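Local atomic coordinates of glucose-resistance amylase regulator (Weissella paramesenteroides ATCC 33313, PDB entry 4RK6), a protein that binds glucose between the two lobes of a periplasmic-binding-protein-like fold and, as a LacI-family member, probably regulates transcription by binding DNA. Residues N115-Y120 and T272-R277; V132-L137 and N168-E173; T196-G201 and D225-T230; L219-I224 and P235-V240. All blocks are in the same frame, centred on the assembly; numbering follows the deposited sequence. Where two conformers were deposited one is given.

Contact 1 (N115-Y120 and T272-R277)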
loop_
_atom_site.group_PDB
_atom_site.type_symbol
_atom_site.label_atom_id
_atom_site.label_comp_id
_atom_site.label_asym_id
_atom_site.label_seq_id
_atom_site.Cartn_x
_atom_site.Cartn_y
_atom_site.Cartn_z
ATOM N N ASN A 115 -9.188 24.405 -3.743
ATOM C CA ASN A 115 -9.642 25.663 -3.225
ATOM C C ASN A 115 -9.936 25.621 -1.712
ATOM O O ASN A 115 -9.644 26.577 -1.011
ATOM C CB ASN A 115 -10.848 26.137 -4.007
ATOM C CG ASN A 115 -11.166 27.565 -3.728
ATOM O OD1 ASN A 115 -10.359 28.455 -4.004
ATOM N ND2 ASN A 115 -12.332 27.805 -3.133
ATOM N N SER A 116 -10.454 24.508 -1.208
ATOM C CA SER A 116 -10.677 24.358 0.229
ATOM C C SER A 116 -9.351 24.436 0.992
ATOM O O SER A 116 -9.282 24.978 2.059
ATOM C CB SER A 116 -11.427 23.060 0.560
ATOM O OG SER A 116 -10.597 21.908 0.474
ATOM N N ILE A 117 -8.290 23.890 0.427
ATOM C CA ILE A 117 -7.013 23.870 1.137
ATOM C C ILE A 117 -6.404 25.266 1.154
ATOM O O ILE A 117 -5.932 25.725 2.164
ATOM C CB ILE A 117 -6.012 22.881 0.497
ATOM C CG1 ILE A 117 -6.562 21.449 0.564
ATOM C CG2 ILE A 117 -4.655 23.011 1.167
ATOM C CD1 ILE A 117 -5.784 20.463 -0.285
ATOM N N VAL A 118 -6.426 25.935 0.004
ATOM C CA VAL A 118 -5.875 27.271 -0.106
ATOM C C VAL A 118 -6.658 28.217 0.795
ATOM O O VAL A 118 -6.081 29.020 1.512
ATOM C CB VAL A 118 -5.913 27.740 -1.576
ATOM C CG1 VAL A 118 -5.636 29.233 -1.674
ATOM C CG2 VAL A 118 -4.926 26.966 -2.406
ATOM N N ASP A 119 -7.984 28.098 0.792
ATOM C CA ASP A 119 -8.806 28.942 1.657
ATOM C C ASP A 119 -8.447 28.796 3.147
ATOM O O ASP A 119 -8.317 29.777 3.886
ATOM C CB ASP A 119 -10.281 28.631 1.444
ATOM C CG ASP A 119 -11.160 29.797 1.794
ATOM O OD1 ASP A 119 -11.005 30.878 1.186
ATOM O OD2 ASP A 119 -11.990 29.636 2.696
ATOM N N TYR A 120 -8.283 27.552 3.569
ATOM C CA TYR A 120 -7.896 27.243 4.934
ATOM C C TYR A 120 -6.515 27.788 5.263
ATOM O O TYR A 120 -6.318 28.421 6.302
ATOM C CB TYR A 120 -7.939 25.715 5.157
ATOM C CG TYR A 120 -7.420 25.301 6.488
ATOM C CD1 TYR A 120 -8.034 25.733 7.653
ATOM C CD2 TYR A 120 -6.310 24.489 6.594
ATOM C CE1 TYR A 120 -7.553 25.354 8.902
ATOM C CE2 TYR A 120 -5.823 24.110 7.830
ATOM C CZ TYR A 120 -6.429 24.535 8.970
ATOM O OH TYR A 120 -5.905 24.126 10.177
ATOM N N THR A 272 -15.731 15.626 -0.496
ATOM C CA THR A 272 -14.543 15.428 0.338
ATOM C C THR A 272 -14.674 16.287 1.580
ATOM O O THR A 272 -15.628 17.055 1.749
ATOM C CB THR A 272 -13.242 15.822 -0.394
ATOM O OG1 THR A 272 -13.209 17.230 -0.632
ATOM C CG2 THR A 272 -13.126 15.082 -1.681
ATOM N N GLU A 273 -13.689 16.186 2.448
ATOM C CA GLU A 273 -13.700 16.964 3.663
ATOM C C GLU A 273 -12.258 17.168 4.104
ATOM O O GLU A 273 -11.410 16.294 3.883
ATOM C CB GLU A 273 -14.454 16.210 4.740
ATOM C CG GLU A 273 -13.904 14.811 5.019
ATOM C CD GLU A 273 -14.888 13.930 5.782
ATOM O OE1 GLU A 273 -16.104 14.263 5.819
ATOM O OE2 GLU A 273 -14.430 12.910 6.359
ATOM N N LEU A 274 -12.033 18.306 4.724
ATOM C CA LEU A 274 -10.710 18.691 5.163
ATOM C C LEU A 274 -10.635 18.317 6.634
ATOM O O LEU A 274 -11.412 18.811 7.448
ATOM C CB LEU A 274 -10.508 20.180 4.913
ATOM C CG LEU A 274 -9.059 20.643 5.029
ATOM C CD1 LEU A 274 -8.870 21.987 4.325
ATOM C CD2 LEU A 274 -8.620 20.749 6.484
ATOM N N ILE A 275 -9.766 17.362 6.953
ATOM C CA ILE A 275 -9.590 16.905 8.298
ATOM C C ILE A 275 -8.390 17.571 8.922
ATOM O O ILE A 275 -7.239 17.392 8.490
ATOM C CB ILE A 275 -9.409 15.381 8.350
ATOM C CG1 ILE A 275 -10.604 14.692 7.706
ATOM C CG2 ILE A 275 -9.223 14.931 9.794
ATOM C CD1 ILE A 275 -10.493 13.197 7.668
ATOM N N GLN A 276 -8.664 18.344 9.956
ATOM C CA GLN A 276 -7.638 19.116 10.624
ATOM C C GLN A 276 -7.006 18.255 11.678
ATOM O O GLN A 276 -7.707 17.712 12.526
ATOM C CB GLN A 276 -8.304 20.342 11.234
ATOM C CG GLN A 276 -7.420 21.277 11.974
ATOM C CD GLN A 276 -8.275 22.107 12.864
ATOM O OE1 GLN A 276 -9.179 22.795 12.380
ATOM N NE2 GLN A 276 -8.058 21.998 14.167
ATOM N N ARG A 277 -5.687 18.097 11.576
ATOM C CA ARG A 277 -4.912 17.330 12.545
ATOM C C ARG A 277 -3.811 18.239 13.110
ATOM O O ARG A 277 -4.134 19.276 13.640
ATOM C CB ARG A 277 -4.393 16.033 11.928
ATOM C CG ARG A 277 -5.518 15.153 11.402
ATOM C CD ARG A 277 -5.126 13.700 11.416
ATOM N NE ARG A 277 -6.199 12.803 11.002
ATOM C CZ ARG A 277 -6.257 12.195 9.831
ATOM N NH1 ARG A 277 -5.337 12.421 8.905
ATOM N NH2 ARG A 277 -7.250 11.356 9.589
HETATM O O HOH W 1 -12.561 19.498 1.136
#
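Leu274 reaches from its strand to the helix carrying Ser116, Ile117 and Tyr120, and its side chain can be followed outward atom by atom. CB points at the helix, and CG stands anti to the backbone N (chi1 -167°). At the tip, CD1 does the touching. Leu274 CD1 lies 3.8 Å from the carbonyl oxygen Ser116 O. Leu274 CD1 is also 3.9 Å from Tyr120 CB, and with Ile117 CA close by, a single methyl rests on one helical turn, against backbone atoms of Ser116 and Ile117 and the CB of Tyr120. The next approach is looser: Ile117 CG1 stands 4.4 Å from Leu274 CD1. Two residues further along the chain, Gln276 also points toward the helix, and Gln276 CG comes within 3.7 Å of Tyr120 OH. The two side chains cross at about a right angle, although the phenol ring and the amide plane are only 6° apart. No direct hydrogen bond joins the two segments. At the other end of the contact a water bridges Ser116 OG, in the conformer given, and Thr272 OG1, while Ser116 OG is also tied to Met113 O. Helix 110-123 thus lies against strand 267-275, the short segments running 43° apart. Ile117 continues inward onto Val240 of strand 238-241 and Ile194 of strand 192-195, whereas Val118 faces helix 144-155.

Contact 2 (V132-L137 and N168-E173). With GLC (alpha-D-glucopyranose), chain C.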
loop_
_atom_site.group_PDB
_atom_site.type_symbol
_atom_site.label_atom_id
_atom_site.label_comp_id
_atom_site.label_asym_id
_atom_site.label_seq_id
_atom_site.Cartn_x
_atom_site.Cartn_y
_atom_site.Cartn_z
ATOM N N VAL A 132 3.616 20.798 -3.807
ATOM C CA VAL A 132 4.703 19.814 -3.890
ATOM C C VAL A 132 4.135 18.453 -4.244
ATOM O O VAL A 132 3.189 17.999 -3.628
ATOM C CB VAL A 132 5.508 19.696 -2.566
ATOM C CG1 VAL A 132 6.642 18.698 -2.715
ATOM C CG2 VAL A 132 6.056 21.059 -2.159
ATOM N N GLY A 133 4.702 17.817 -5.259
ATOM C CA GLY A 133 4.242 16.531 -5.718
ATOM C C GLY A 133 4.238 16.476 -7.227
ATOM O O GLY A 133 5.235 16.815 -7.873
ATOM N N ASP A 134 3.128 16.034 -7.793
ATOM C CA ASP A 134 2.991 15.976 -9.244
ATOM C C ASP A 134 2.529 17.351 -9.762
ATOM O O ASP A 134 1.346 17.664 -9.764
ATOM C CB ASP A 134 2.066 14.825 -9.646
ATOM C CG ASP A 134 2.019 14.610 -11.148
ATOM O OD1 ASP A 134 2.595 15.423 -11.880
ATOM O OD2 ASP A 134 1.420 13.622 -11.595
ATOM N N THR A 135 3.500 18.172 -10.172
ATOM C CA THR A 135 3.244 19.568 -10.558
ATOM C C THR A 135 3.696 19.869 -11.990
ATOM O O THR A 135 3.631 21.014 -12.422
ATOM C CB THR A 135 3.957 20.575 -9.639
ATOM O OG1 THR A 135 5.371 20.539 -9.864
ATOM C CG2 THR A 135 3.686 20.307 -8.170
ATOM N N LYS A 136 4.156 18.852 -12.702
ATOM C CA LYS A 136 4.743 19.043 -14.033
ATOM C C LYS A 136 3.713 19.320 -15.128
ATOM O O LYS A 136 2.556 18.884 -15.057
ATOM C CB LYS A 136 5.562 17.817 -14.437
ATOM C CG LYS A 136 4.782 16.515 -14.570
ATOM C CD LYS A 136 5.713 15.329 -14.802
ATOM C CE LYS A 136 4.946 14.051 -15.123
ATOM N NZ LYS A 136 4.118 13.541 -13.985
ATOM N N LEU A 137 4.168 20.042 -16.147
ATOM C CA LEU A 137 3.437 20.206 -17.403
ATOM C C LEU A 137 3.852 19.099 -18.375
ATOM O O LEU A 137 5.016 18.675 -18.381
ATOM C CB LEU A 137 3.764 21.582 -17.998
ATOM C CG LEU A 137 3.315 22.770 -17.149
ATOM C CD1 LEU A 137 4.052 24.062 -17.510
ATOM C CD2 LEU A 137 1.815 22.953 -17.296
ATOM N N ASN A 168 7.673 16.157 -9.872
ATOM C CA ASN A 168 7.147 15.406 -11.024
ATOM C C ASN A 168 6.293 14.198 -10.683
ATOM O O ASN A 168 5.811 13.529 -11.590
ATOM C CB ASN A 168 8.317 14.913 -11.865
ATOM C CG ASN A 168 9.120 16.052 -12.427
ATOM O OD1 ASN A 168 8.550 17.005 -12.935
ATOM N ND2 ASN A 168 10.444 15.982 -12.306
ATOM N N ASP A 169 6.125 13.886 -9.397
ATOM C CA ASP A 169 5.345 12.704 -9.048
ATOM C C ASP A 169 4.910 12.750 -7.590
ATOM O O ASP A 169 5.281 13.673 -6.863
ATOM C CB ASP A 169 6.123 11.421 -9.383
ATOM C CG ASP A 169 7.350 11.199 -8.516
ATOM O OD1 ASP A 169 7.363 11.551 -7.319
ATOM O OD2 ASP A 169 8.307 10.593 -9.045
ATOM N N HIS A 170 4.141 11.738 -7.177
ATOM C CA HIS A 170 3.495 11.742 -5.856
ATOM C C HIS A 170 4.302 10.959 -4.814
ATOM O O HIS A 170 3.730 10.487 -3.824
ATOM C CB HIS A 170 2.124 11.058 -5.947
ATOM C CG HIS A 170 1.146 11.744 -6.831
ATOM N ND1 HIS A 170 0.639 12.996 -6.557
ATOM C CD2 HIS A 170 0.526 11.321 -7.960
ATOM C CE1 HIS A 170 -0.222 13.334 -7.497
ATOM N NE2 HIS A 170 -0.304 12.335 -8.363
ATOM N N SER A 171 5.611 10.814 -5.022
ATOM C CA SER A 171 6.432 9.962 -4.163
ATOM C C SER A 171 6.930 10.645 -2.888
ATOM O O SER A 171 7.034 11.858 -2.793
ATOM C CB SER A 171 7.641 9.424 -4.947
ATOM O OG SER A 171 8.609 10.442 -5.200
ATOM N N TYR A 172 7.274 9.808 -1.914
ATOM C CA TYR A 172 7.995 10.230 -0.726
ATOM C C TYR A 172 9.253 11.029 -1.093
ATOM O O TYR A 172 9.527 12.062 -0.508
ATOM C CB TYR A 172 8.370 8.996 0.067
ATOM C CG TYR A 172 9.296 9.249 1.236
ATOM C CD1 TYR A 172 8.790 9.584 2.485
ATOM C CD2 TYR A 172 10.677 9.102 1.103
ATOM C CE1 TYR A 172 9.637 9.790 3.567
ATOM C CE2 TYR A 172 11.533 9.321 2.175
ATOM C CZ TYR A 172 11.008 9.664 3.407
ATOM O OH TYR A 172 11.842 9.874 4.475
ATOM N N GLU A 173 10.002 10.515 -2.062
ATOM C CA GLU A 173 11.253 11.127 -2.473
ATOM C C GLU A 173 11.039 12.553 -2.983
ATOM O O GLU A 173 11.822 13.444 -2.685
ATOM C CB GLU A 173 11.912 10.272 -3.559
ATOM C CG GLU A 173 12.517 8.961 -3.033
ATOM C CD GLU A 173 11.521 7.814 -2.782
ATOM O OE1 GLU A 173 10.325 7.882 -3.191
ATOM O OE2 GLU A 173 11.949 6.809 -2.153
HETATM C C1 GLC C . -4.198 9.889 -8.581
HETATM C C2 GLC C . -5.653 10.264 -8.299
HETATM C C3 GLC C . -5.793 11.427 -7.339
HETATM C C4 GLC C . -4.877 11.211 -6.131
HETATM C C5 GLC C . -3.438 11.127 -6.643
HETATM C C6 GLC C . -2.446 10.887 -5.508
HETATM O O1 GLC C . -3.742 10.755 -9.546
HETATM O O2 GLC C . -6.321 10.628 -9.506
HETATM O O3 GLC C . -7.161 11.435 -6.944
HETATM O O4 GLC C . -5.058 12.239 -5.205
HETATM O O5 GLC C . -3.288 10.029 -7.504
HETATM O O6 GLC C . -2.702 9.680 -4.859
#
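Asp134 and His170 meet flat group against methylene: Asp134 CB lies over one face of the imidazole, 3.7 Å from the centroid of the His170 ring and 22° off the ring normal, a CH-pi contact. It is displaced toward the rim, nearest CE1. The carboxylate stands steeply to the ring, the two planes 68° apart. On the opposite face of the ring sits the glucose, with its C6 over the centre and its C5 3.8 Å from His170 NE2. The imidazole is therefore sandwiched between an aspartate methylene and the sugar, and His170 ND1 is hydrogen-bonded to Thr196 OG1, which should limit rotation of the ring.

The second pairing sets Lys136 across Asn168 at about a right angle. Lys136 CB lies 3.4 Å from Asn168 OD1, and the aliphatic chain runs on past Asn168 O. A bend at the last torsion (chi4 -66°) directs NZ to two oxygens. Lys136 NZ donates to Asn168 O at 2.9 Å. Lys136 NZ also forms a salt bridge with Asp134 OD1 at 3.2 Å, approaching from above the carboxylate plane.

Beyond Asn168, Asp169 OD1 accepts from Ser171 N, closing an Asx turn, and from Ser171 OG on the same face; Thr174 OG1 also bonds to it. Ser171 is the N-cap of helix 172-182. The ammonium thus draws a carboxylate and a backbone carbonyl together, probably offsetting some of the negative charge behind the sugar-contacting imidazole.

Contact 3 (T196-G201 and D225-T230). With GLC (alpha-D-glucopyranose), chain C.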
loop_
_atom_site.group_PDB
_atom_site.type_symbol
_atom_site.label_atom_id
_atom_site.label_comp_id
_atom_site.label_asym_id
_atom_site.label_seq_id
_atom_site.Cartn_x
_atom_site.Cartn_y
_atom_site.Cartn_z
ATOM N N THR A 196 0.621 16.806 -2.945
ATOM C CA THR A 196 -0.377 16.233 -3.860
ATOM C C THR A 196 -0.758 14.788 -3.523
ATOM O O THR A 196 -1.703 14.245 -4.098
ATOM C CB THR A 196 0.062 16.265 -5.345
ATOM O OG1 THR A 196 1.223 15.441 -5.536
ATOM C CG2 THR A 196 0.323 17.655 -5.779
ATOM N N ALA A 197 -0.011 14.169 -2.613
ATOM C CA ALA A 197 -0.374 12.855 -2.076
ATOM C C ALA A 197 0.166 12.729 -0.681
ATOM O O ALA A 197 1.087 13.453 -0.292
ATOM C CB ALA A 197 0.147 11.739 -2.957
ATOM N N ASP A 198 -0.434 11.847 0.117
ATOM C CA ASP A 198 -0.014 11.697 1.514
ATOM C C ASP A 198 1.502 11.436 1.701
ATOM O O ASP A 198 2.128 12.015 2.601
ATOM C CB ASP A 198 -0.783 10.574 2.210
ATOM C CG ASP A 198 -2.295 10.786 2.174
ATOM O OD1 ASP A 198 -2.779 11.945 2.201
ATOM O OD2 ASP A 198 -2.979 9.747 2.128
HETATM N N MSE A 199 2.078 10.584 0.853
HETATM C CA MSE A 199 3.500 10.195 0.980
HETATM C C MSE A 199 4.389 11.400 0.734
HETATM O O MSE A 199 5.441 11.504 1.326
HETATM C CB MSE A 199 3.859 9.039 0.042
HETATM C CG MSE A 199 3.560 7.710 0.695
HETATM SE SE MSE A 199 4.897 7.453 2.115
HETATM C CE MSE A 199 4.425 5.549 2.279
ATOM N N VAL A 200 3.951 12.340 -0.107
ATOM C CA VAL A 200 4.711 13.571 -0.313
ATOM C C VAL A 200 4.815 14.299 1.025
ATOM O O VAL A 200 5.881 14.796 1.399
ATOM C CB VAL A 200 4.066 14.471 -1.384
ATOM C CG1 VAL A 200 4.796 15.805 -1.501
ATOM C CG2 VAL A 200 3.993 13.753 -2.717
ATOM N N GLY A 201 3.703 14.370 1.756
ATOM C CA GLY A 201 3.671 14.988 3.070
ATOM C C GLY A 201 4.591 14.295 4.068
ATOM O O GLY A 201 5.281 14.938 4.849
ATOM N N ASP A 225 -5.603 13.207 -0.038
ATOM C CA ASP A 225 -6.011 11.803 -0.137
ATOM C C ASP A 225 -6.564 11.334 1.219
ATOM O O ASP A 225 -7.636 10.753 1.289
ATOM C CB ASP A 225 -4.929 10.815 -0.592
ATOM C CG ASP A 225 -4.667 10.869 -2.084
ATOM O OD1 ASP A 225 -5.419 11.569 -2.803
ATOM O OD2 ASP A 225 -3.670 10.249 -2.523
ATOM N N GLY A 226 -5.797 11.536 2.279
ATOM C CA GLY A 226 -6.241 11.219 3.620
ATOM C C GLY A 226 -6.229 9.748 3.980
ATOM O O GLY A 226 -7.036 9.314 4.800
ATOM N N LEU A 227 -5.319 8.992 3.377
ATOM C CA LEU A 227 -5.149 7.569 3.694
ATOM C C LEU A 227 -4.308 7.366 4.975
ATOM O O LEU A 227 -3.969 8.339 5.672
ATOM C CB LEU A 227 -4.605 6.827 2.487
ATOM C CG LEU A 227 -5.547 6.836 1.263
ATOM C CD1 LEU A 227 -4.801 6.343 0.037
ATOM C CD2 LEU A 227 -6.790 6.008 1.529
ATOM N N GLN A 228 -4.006 6.098 5.300
ATOM C CA GLN A 228 -3.399 5.746 6.585
ATOM C C GLN A 228 -2.103 6.483 6.926
ATOM O O GLN A 228 -1.861 6.787 8.081
ATOM C CB GLN A 228 -3.143 4.236 6.654
ATOM C CG GLN A 228 -2.563 3.777 7.981
ATOM C CD GLN A 228 -2.212 2.302 7.998
ATOM O OE1 GLN A 228 -1.741 1.744 7.002
ATOM N NE2 GLN A 228 -2.417 1.666 9.145
ATOM N N GLN A 229 -1.273 6.779 5.940
ATOM C CA GLN A 229 -0.027 7.520 6.231
ATOM C C GLN A 229 -0.255 8.822 6.998
ATOM O O GLN A 229 0.589 9.224 7.830
ATOM C CB GLN A 229 0.780 7.767 4.958
ATOM C CG GLN A 229 2.255 7.932 5.191
ATOM C CD GLN A 229 2.928 6.621 5.610
ATOM O OE1 GLN A 229 2.557 5.533 5.147
ATOM N NE2 GLN A 229 3.907 6.720 6.467
ATOM N N THR A 230 -1.390 9.489 6.764
ATOM C CA THR A 230 -1.679 10.739 7.471
ATOM C C THR A 230 -1.920 10.561 8.965
ATOM O O THR A 230 -1.704 11.476 9.738
ATOM C CB THR A 230 -2.872 11.506 6.858
ATOM O OG1 THR A 230 -4.097 10.777 7.055
ATOM C CG2 THR A 230 -2.637 11.766 5.399
HETATM C C1 GLC C . -4.198 9.889 -8.581
HETATM C C2 GLC C . -5.653 10.264 -8.299
HETATM C C3 GLC C . -5.793 11.427 -7.339
HETATM C C4 GLC C . -4.877 11.211 -6.131
HETATM C C5 GLC C . -3.438 11.127 -6.643
HETATM C C6 GLC C . -2.446 10.887 -5.508
HETATM O O1 GLC C . -3.742 10.755 -9.546
HETATM O O2 GLC C . -6.321 10.628 -9.506
HETATM O O3 GLC C . -7.161 11.435 -6.944
HETATM O O4 GLC C . -5.058 12.239 -5.205
HETATM O O5 GLC C . -3.288 10.029 -7.504
HETATM O O6 GLC C . -2.702 9.680 -4.859
HETATM O O HOH W 2 -1.976 9.370 -0.659
HETATM O O HOH W 3 -1.647 7.286 3.027
#
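Asp198 grips the backbone of Gly226 and Leu227 with both carboxylate oxygens. Gly226 N donates to the syn lone pair of Asp198 OD1 at 3.0 Å, and Leu227 N donates to Asp198 OD2 at 2.8 Å, on the syn side but 29° out of the carboxylate plane. Asp198 OD1 is held further by Thr223 OG1. Two waters extend the network: one accepts from Asp198 N and donates to Asp225 OD2, while the other donates to Asp198 OD2 and accepts from Gln229 N.

Asp225 meets the sugar with both carboxylate oxygens. Glucose O4 donates to Asp225 OD1 at 2.5 Å and glucose O6 donates to Asp225 OD2 at 2.6 Å, while Ala197 CB packs against the sugar's C6.

Outward, Thr230 CG2 comes within 3.2 Å of Asp198 OD1, and selenomethionine Met199 places its CE 3.4 Å from Gln229 OE1. Gln229 NE2 continues to Gln202 and to Gln229 of the second subunit, so this edge borders the dimer interface. The carboxylate of Asp198 is buried, but amide, hydroxyl and water donors probably compensate its charge. It appears to act as a second-shell group, helping to hold the turn that follows the sugar-binding Asp225.

Contact 4 (L219-I224 and P235-V240)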
loop_
_atom_site.group_PDB
_atom_site.type_symbol
_atom_site.label_atom_id
_atom_site.label_comp_id
_atom_site.label_asym_id
_atom_site.label_seq_id
_atom_site.Cartn_x
_atom_site.Cartn_y
_atom_site.Cartn_z
ATOM N N LEU A 219 7.301 24.631 8.968
ATOM C CA LEU A 219 6.596 24.385 7.701
ATOM C C LEU A 219 5.264 23.736 8.004
ATOM O O LEU A 219 5.238 22.678 8.626
ATOM C CB LEU A 219 7.377 23.449 6.772
ATOM C CG LEU A 219 6.677 23.123 5.444
ATOM C CD1 LEU A 219 6.559 24.354 4.566
ATOM C CD2 LEU A 219 7.374 21.977 4.693
ATOM N N SER A 220 4.176 24.371 7.571
ATOM C CA SER A 220 2.849 23.776 7.634
ATOM C C SER A 220 2.599 22.888 6.408
ATOM O O SER A 220 3.079 23.188 5.314
ATOM C CB SER A 220 1.794 24.889 7.725
ATOM O OG SER A 220 1.811 25.510 9.013
ATOM N N ILE A 221 1.831 21.804 6.583
ATOM C CA ILE A 221 1.578 20.881 5.492
ATOM C C ILE A 221 0.115 20.480 5.494
ATOM O O ILE A 221 -0.448 20.189 6.561
ATOM C CB ILE A 221 2.446 19.591 5.583
ATOM C CG1 ILE A 221 3.937 19.896 5.591
ATOM C CG2 ILE A 221 2.148 18.631 4.431
ATOM C CD1 ILE A 221 4.758 18.677 5.979
ATOM N N VAL A 222 -0.478 20.458 4.303
ATOM C CA VAL A 222 -1.770 19.808 4.075
ATOM C C VAL A 222 -1.596 18.834 2.918
ATOM O O VAL A 222 -1.021 19.184 1.884
ATOM C CB VAL A 222 -2.915 20.795 3.764
ATOM C CG1 VAL A 222 -4.209 20.028 3.504
ATOM C CG2 VAL A 222 -3.110 21.793 4.889
ATOM N N THR A 223 -2.073 17.603 3.080
ATOM C CA THR A 223 -2.002 16.614 1.993
ATOM C C THR A 223 -3.357 16.353 1.349
ATOM O O THR A 223 -4.395 16.672 1.918
ATOM C CB THR A 223 -1.449 15.239 2.426
ATOM O OG1 THR A 223 -2.463 14.495 3.112
ATOM C CG2 THR A 223 -0.241 15.366 3.287
ATOM N N ILE A 224 -3.311 15.772 0.163
ATOM C CA ILE A 224 -4.501 15.296 -0.528
ATOM C C ILE A 224 -4.501 13.784 -0.550
ATOM O O ILE A 224 -3.534 13.176 -0.986
ATOM C CB ILE A 224 -4.568 15.824 -1.964
ATOM C CG1 ILE A 224 -4.777 17.328 -1.920
ATOM C CG2 ILE A 224 -5.703 15.112 -2.715
ATOM C CD1 ILE A 224 -4.542 18.029 -3.241
ATOM N N PRO A 235 4.217 14.880 13.055
ATOM C CA PRO A 235 2.819 15.072 13.470
ATOM C C PRO A 235 1.805 14.475 12.511
ATOM O O PRO A 235 2.072 14.356 11.296
ATOM C CB PRO A 235 2.672 16.599 13.426
ATOM C CG PRO A 235 3.594 17.014 12.319
ATOM C CD PRO A 235 4.791 16.116 12.496
ATOM N N LYS A 236 0.627 14.117 13.028
ATOM C CA LYS A 236 -0.452 13.641 12.162
ATOM C C LYS A 236 -0.774 14.733 11.139
ATOM O O LYS A 236 -0.798 15.926 11.469
ATOM C CB LYS A 236 -1.699 13.285 12.977
ATOM C CG LYS A 236 -1.549 12.037 13.851
ATOM C CD LYS A 236 -2.749 11.862 14.775
ATOM C CE LYS A 236 -2.733 10.524 15.510
ATOM N NZ LYS A 236 -3.262 9.381 14.707
ATOM N N LEU A 237 -1.037 14.312 9.914
ATOM C CA LEU A 237 -1.202 15.248 8.800
ATOM C C LEU A 237 -2.634 15.687 8.598
ATOM O O LEU A 237 -3.550 14.870 8.461
ATOM C CB LEU A 237 -0.663 14.633 7.504
ATOM C CG LEU A 237 0.850 14.581 7.413
ATOM C CD1 LEU A 237 1.290 13.477 6.458
ATOM C CD2 LEU A 237 1.410 15.949 6.989
ATOM N N THR A 238 -2.790 17.002 8.566
ATOM C CA THR A 238 -4.008 17.653 8.080
ATOM C C THR A 238 -4.139 17.280 6.608
ATOM O O THR A 238 -3.137 17.255 5.854
ATOM C CB THR A 238 -3.904 19.155 8.308
ATOM O OG1 THR A 238 -3.871 19.387 9.728
ATOM C CG2 THR A 238 -5.088 19.909 7.714
ATOM N N THR A 239 -5.355 16.921 6.193
ATOM C CA THR A 239 -5.524 16.293 4.900
ATOM C C THR A 239 -6.934 16.532 4.327
ATOM O O THR A 239 -7.913 16.662 5.088
ATOM C CB THR A 239 -5.228 14.778 5.007
ATOM O OG1 THR A 239 -5.150 14.198 3.708
ATOM C CG2 THR A 239 -6.291 14.030 5.846
ATOM N N VAL A 240 -7.029 16.607 2.999
ATOM C CA VAL A 240 -8.325 16.446 2.315
ATOM C C VAL A 240 -8.539 14.974 2.070
ATOM O O VAL A 240 -7.856 14.329 1.251
ATOM C CB VAL A 240 -8.446 17.246 0.996
ATOM C CG1 VAL A 240 -9.720 16.861 0.226
ATOM C CG2 VAL A 240 -8.446 18.727 1.299
#
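Thr223 and Thr239 bring their hydroxyls together through different first torsions: Thr223 OG1 lies between its backbone N and carbonyl carbon (chi1 78°), whereas Thr239 OG1 is anti to its own N (chi1 -169°). The strands bearing them, 220-223 and 238-241, are parallel neighbours in a beta-alpha-beta unit whose crossover contains helix 229-232, part of the alpha/beta sheet architecture of periplasmic-binding-protein-like folds.

Thr223 joins the strands in both directions. Its N donates to Thr238 O at 3.0 Å, and its O accepts from Val240 N at 2.8 Å, the typical pattern of a parallel pair. The sheet then divides the side chains. Val222, Thr238, Ile224 and Val240 occupy one face, where Val222 CG2 meets Thr238 CG2 at 3.9 Å and Ile117 of helix 110-123 covers Val222 and Ile224. Thr223 and Thr239 lie on the other face, toward Thr230 of helix 229-232. At the start of the pairing, Leu237 spreads its two methyls, CD2 lying 3.8 Å from Ile221 CG2 and CD1 4.0 Å from Thr223 CG2. Ile224, at the end of the pairing, touches the bound glucose. Thr223 OG1, whose outside partner is Asp198, lies 2.8 Å from Thr239 OG1.

From the N terminus, helix 110-123 supplies the first half of contact 1, whose loop closes only at strand 267-275, near the end of the chain. The other three contacts are nested inside that loop. Contact 2 opens and closes first, joining the loops after strands 129-132 and 163-166. Contacts 3 and 4 follow in series with it and cross one another, since 196-201, 219-224, 225-230 and 235-240 alternate between them. Thr196 links contact 2 to contact 3 through His170, and Asp198 links contact 3 to contact 4 through Thr223. Strand 238-241 pairs with strand 267-275, returning contact 4 to contact 1 and tying the sheet to its helical cover.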